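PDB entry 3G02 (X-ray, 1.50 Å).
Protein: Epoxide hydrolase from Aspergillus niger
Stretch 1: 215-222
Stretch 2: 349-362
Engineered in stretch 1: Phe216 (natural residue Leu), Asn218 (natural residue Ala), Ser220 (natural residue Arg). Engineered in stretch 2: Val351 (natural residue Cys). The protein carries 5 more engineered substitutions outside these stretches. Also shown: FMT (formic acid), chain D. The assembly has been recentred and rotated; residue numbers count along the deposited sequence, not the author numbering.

Stretch 1 (215-222) NFCNMSAP
Stretch 2 349-362: DLVPVPRSWIATTG

This is a predominantly apolar packing contact between an irregular segment, 215-222, and a loop that leads into a short helix, 349-362; it buries 632 Å² summed over both sides, and no direct hydrogen bond crosses it. The register comes from the nearest CA pairs: Phe216 with Asp349 at 7.8 Å, Cys217 with Ile358 at 7.3 Å and Pro222 with Trp357 at 6.6 Å between their CA atoms.

Stretch 1 has no regular secondary structure. Its phi/psi values are extended at Phe216 (-158/135) and Cys217 (-135/126), turn at Asn218 (-90/8), and extend again from Met219 (-63/155) to Pro222 (-71/123). In stretch 2, Val351 (-135/71) and Pro352 (-78/73) bend the chain, with Val353 N donating to Val351 O at 2.8 Å. Pro354 takes the N-cap position and the helix begins at Arg355; Ile358 N donates to Pro354 O at 3.1 Å.

At the first end, the engineered Phe216 (chi1 -174°, t; chi2 91°) has its CA-to-CB bond sideways to the other stretch, but the end of its ring comes nearer the loop. Asp349 OD1 lies at the ring edge, 3.5 Å from Phe216 CD1, as does Leu350 CB, 4.2 Å from Phe216 CE1. The engineered Val351 (chi1 -74°, m) brings CG2 to 3.6 Å from Phe216 CZ. Asp349 OD1 also accepts from Leu350 N at 2.7 Å, which ties the carboxylate to its own loop. Asn215 O and Asp349 OD2 approach to 3.1 Å, yet both are acceptors, so proximity there is not bonding.

A water supplies the polar link that the direct contacts lack: it accepts from Cys217 N at 2.9 Å and donates to Val351 O at 3.0 Å. Cys217 (chi1 -177°, t) points CB toward the loop, 4.2 Å from Val353 CG2 and 4.4 Å from Ile358 CG1. Beside it, the backbone N of the engineered Asn218 donates to formic acid O1 at 2.9 Å and 153°.

Met219 has the largest covered area in the contact, 89 Å². With chi1 74° (p), chi2 -179° (t) and chi3 -69° (m), it sets CG 4.1 Å from Val353 CG2, SD 3.7 Å from Thr361 CG2, and CE 3.9 Å from Trp357 CB. Met219 CE also lies 3.4 Å from Trp357 O, the carbonyl that accepts from Thr360 OG1 at 2.6 Å. Thr361 OG1 similarly donates to Ile358 O at 2.7 Å, so both threonine hydroxyls fold back onto their own stretch.

The far end is built on Trp357 (chi1 -79°, m; chi2 19°), whose indole presents one face to Ala221 and Pro222. Pro222 CD sits 3.5 Å from the centroid of the Trp357 five-membered ring, 13° off the normal; Ala221 CA is 3.9 Å from the six-membered centroid, 23° off. These small angles identify both as CH-pi contacts over the face. Pro222 has a C-gamma endo pucker.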

# COMPACT_ATOMS: atom_id res chain seq x y z
N ASN A 215 6.00 -16.51 19.79
CA ASN A 215 6.32 -15.17 20.31
C ASN A 215 5.46 -14.08 19.67
O ASN A 215 5.80 -12.90 19.71
CB ASN A 215 7.82 -14.85 20.18
CG ASN A 215 8.29 -14.83 18.74
OD1 ASN A 215 8.40 -13.77 18.13
ND2 ASN A 215 8.58 -16.00 18.20
N PHE A 216 4.33 -14.50 19.09
CA PHE A 216 3.42 -13.60 18.41
C PHE A 216 2.04 -14.24 18.36
O PHE A 216 1.93 -15.43 18.06
CB PHE A 216 3.93 -13.35 16.98
CG PHE A 216 3.15 -12.31 16.22
CD1 PHE A 216 3.53 -10.97 16.26
CD2 PHE A 216 2.05 -12.67 15.45
CE1 PHE A 216 2.82 -10.00 15.55
CE2 PHE A 216 1.33 -11.71 14.74
CZ PHE A 216 1.73 -10.37 14.78
N CYS A 217 1.01 -13.46 18.66
CA CYS A 217 -0.37 -13.92 18.51
C CYS A 217 -1.21 -12.84 17.85
O CYS A 217 -1.26 -11.70 18.32
CB CYS A 217 -0.98 -14.32 19.86
SG CYS A 217 -2.67 -14.99 19.72
N ASN A 218 -1.89 -13.22 16.76
CA ASN A 218 -2.62 -12.30 15.89
C ASN A 218 -4.09 -12.09 16.29
O ASN A 218 -4.85 -11.44 15.57
CB ASN A 218 -2.53 -12.82 14.44
CG ASN A 218 -2.84 -11.74 13.40
OD1 ASN A 218 -3.43 -12.03 12.36
ND2 ASN A 218 -2.42 -10.51 13.68
N MET A 219 -4.47 -12.62 17.45
CA MET A 219 -5.86 -12.58 17.92
C MET A 219 -6.39 -11.16 18.16
O MET A 219 -5.63 -10.23 18.42
CB MET A 219 -5.99 -13.39 19.21
CG MET A 219 -5.40 -12.69 20.44
SD MET A 219 -5.51 -13.63 21.96
CE MET A 219 -7.27 -13.59 22.26
N SER A 220 -7.72 -11.03 18.08
CA SER A 220 -8.41 -9.83 18.55
C SER A 220 -8.98 -10.11 19.94
O SER A 220 -8.79 -11.20 20.48
CB SER A 220 -9.51 -9.41 17.57
OG SER A 220 -10.39 -10.49 17.31
N ALA A 221 -9.67 -9.12 20.52
CA ALA A 221 -10.26 -9.26 21.85
C ALA A 221 -11.18 -10.48 21.96
O ALA A 221 -12.03 -10.69 21.09
CB ALA A 221 -11.01 -8.00 22.24
N PRO A 222 -11.00 -11.31 23.01
CA PRO A 222 -11.84 -12.48 23.21
C PRO A 222 -13.26 -12.10 23.63
O PRO A 222 -13.44 -11.41 24.64
CB PRO A 222 -11.12 -13.26 24.32
CG PRO A 222 -10.34 -12.24 25.06
CD PRO A 222 -9.98 -11.17 24.07
N ASP A 349 6.50 -5.57 20.43
CA ASP A 349 5.94 -6.31 19.31
C ASP A 349 4.71 -5.56 18.78
O ASP A 349 4.25 -4.60 19.40
CB ASP A 349 5.58 -7.73 19.74
CG ASP A 349 5.71 -8.74 18.61
OD1 ASP A 349 5.60 -8.35 17.42
OD2 ASP A 349 5.92 -9.93 18.90
N LEU A 350 4.19 -6.01 17.64
CA LEU A 350 3.17 -5.26 16.90
C LEU A 350 1.82 -5.22 17.59
O LEU A 350 1.16 -4.18 17.62
CB LEU A 350 3.00 -5.84 15.49
CG LEU A 350 4.29 -6.05 14.69
CD1 LEU A 350 3.98 -6.65 13.33
CD2 LEU A 350 5.03 -4.73 14.54
N VAL A 351 1.41 -6.35 18.14
CA VAL A 351 0.07 -6.50 18.68
C VAL A 351 0.16 -7.20 20.04
O VAL A 351 -0.21 -8.37 20.18
CB VAL A 351 -0.86 -7.24 17.67
CG1 VAL A 351 -1.22 -6.32 16.51
CG2 VAL A 351 -0.19 -8.50 17.13
N PRO A 352 0.68 -6.48 21.05
CA PRO A 352 1.06 -7.10 22.32
C PRO A 352 -0.12 -7.40 23.24
O PRO A 352 -0.32 -6.73 24.26
CB PRO A 352 2.04 -6.08 22.93
CG PRO A 352 1.70 -4.78 22.31
CD PRO A 352 0.94 -5.02 21.03
N VAL A 353 -0.89 -8.42 22.86
CA VAL A 353 -2.02 -8.91 23.64
C VAL A 353 -1.51 -9.58 24.93
O VAL A 353 -0.42 -10.17 24.92
CB VAL A 353 -2.92 -9.89 22.83
CG1 VAL A 353 -3.66 -9.13 21.74
CG2 VAL A 353 -2.12 -11.04 22.23
N PRO A 354 -2.27 -9.47 26.03
CA PRO A 354 -1.81 -9.94 27.33
C PRO A 354 -1.95 -11.45 27.52
O PRO A 354 -2.66 -12.12 26.76
CB PRO A 354 -2.73 -9.21 28.30
CG PRO A 354 -4.00 -9.08 27.56
CD PRO A 354 -3.62 -8.87 26.12
N ARG A 355 -1.29 -11.97 28.56
CA ARG A 355 -1.34 -13.38 28.92
C ARG A 355 -2.77 -13.93 29.03
O ARG A 355 -3.07 -14.99 28.50
CB ARG A 355 -0.58 -13.63 30.23
CG ARG A 355 -0.58 -15.08 30.68
CD ARG A 355 0.23 -15.30 31.94
NE ARG A 355 0.23 -16.71 32.32
CZ ARG A 355 1.13 -17.29 33.12
NH1 ARG A 355 2.13 -16.58 33.63
NH2 ARG A 355 1.03 -18.58 33.39
N SER A 356 -3.65 -13.19 29.71
CA SER A 356 -5.03 -13.64 29.94
C SER A 356 -5.85 -13.78 28.66
O SER A 356 -6.85 -14.50 28.63
CB SER A 356 -5.74 -12.72 30.94
OG SER A 356 -5.87 -11.41 30.42
N TRP A 357 -5.43 -13.08 27.61
CA TRP A 357 -6.07 -13.20 26.30
C TRP A 357 -5.49 -14.40 25.55
O TRP A 357 -6.23 -15.22 25.01
CB TRP A 357 -5.88 -11.93 25.48
CG TRP A 357 -6.80 -10.80 25.86
CD1 TRP A 357 -7.49 -10.64 27.03
CD2 TRP A 357 -7.09 -9.64 25.07
NE1 TRP A 357 -8.21 -9.47 27.00
CE2 TRP A 357 -7.98 -8.83 25.81
CE3 TRP A 357 -6.70 -9.22 23.79
CZ2 TRP A 357 -8.48 -7.62 25.32
CZ3 TRP A 357 -7.19 -8.01 23.30
CH2 TRP A 357 -8.07 -7.23 24.07
N ILE A 358 -4.16 -14.50 25.54
CA ILE A 358 -3.46 -15.61 24.90
C ILE A 358 -3.89 -16.96 25.50
O ILE A 358 -4.04 -17.95 24.78
CB ILE A 358 -1.93 -15.42 24.98
CG1 ILE A 358 -1.52 -14.14 24.23
CG2 ILE A 358 -1.19 -16.63 24.42
CD1 ILE A 358 -0.18 -13.58 24.63
N ALA A 359 -4.12 -16.96 26.81
CA ALA A 359 -4.55 -18.16 27.53
C ALA A 359 -5.89 -18.74 27.04
O ALA A 359 -6.15 -19.93 27.20
CB ALA A 359 -4.61 -17.88 29.03
N THR A 360 -6.73 -17.89 26.45
CA THR A 360 -8.03 -18.33 25.93
C THR A 360 -7.90 -19.09 24.61
O THR A 360 -8.87 -19.67 24.12
CB THR A 360 -9.01 -17.15 25.71
OG1 THR A 360 -8.58 -16.36 24.59
CG2 THR A 360 -9.12 -16.27 26.95
N THR A 361 -6.70 -19.08 24.04
CA THR A 361 -6.47 -19.61 22.69
C THR A 361 -5.71 -20.94 22.67
O THR A 361 -5.46 -21.50 21.60
CB THR A 361 -5.74 -18.58 21.80
OG1 THR A 361 -4.35 -18.54 22.15
CG2 THR A 361 -6.35 -17.20 21.94
N GLY A 362 -5.33 -21.42 23.84
CA GLY A 362 -4.61 -22.69 23.94
C GLY A 362 -4.33 -23.14 25.35
O GLY A 362 -4.58 -22.41 26.31
C FMT D . -1.34 -16.98 15.99
O1 FMT D . -1.13 -15.82 15.65
O2 FMT D . -2.05 -17.29 16.95
O HOH W 1 1.25 -10.93 20.02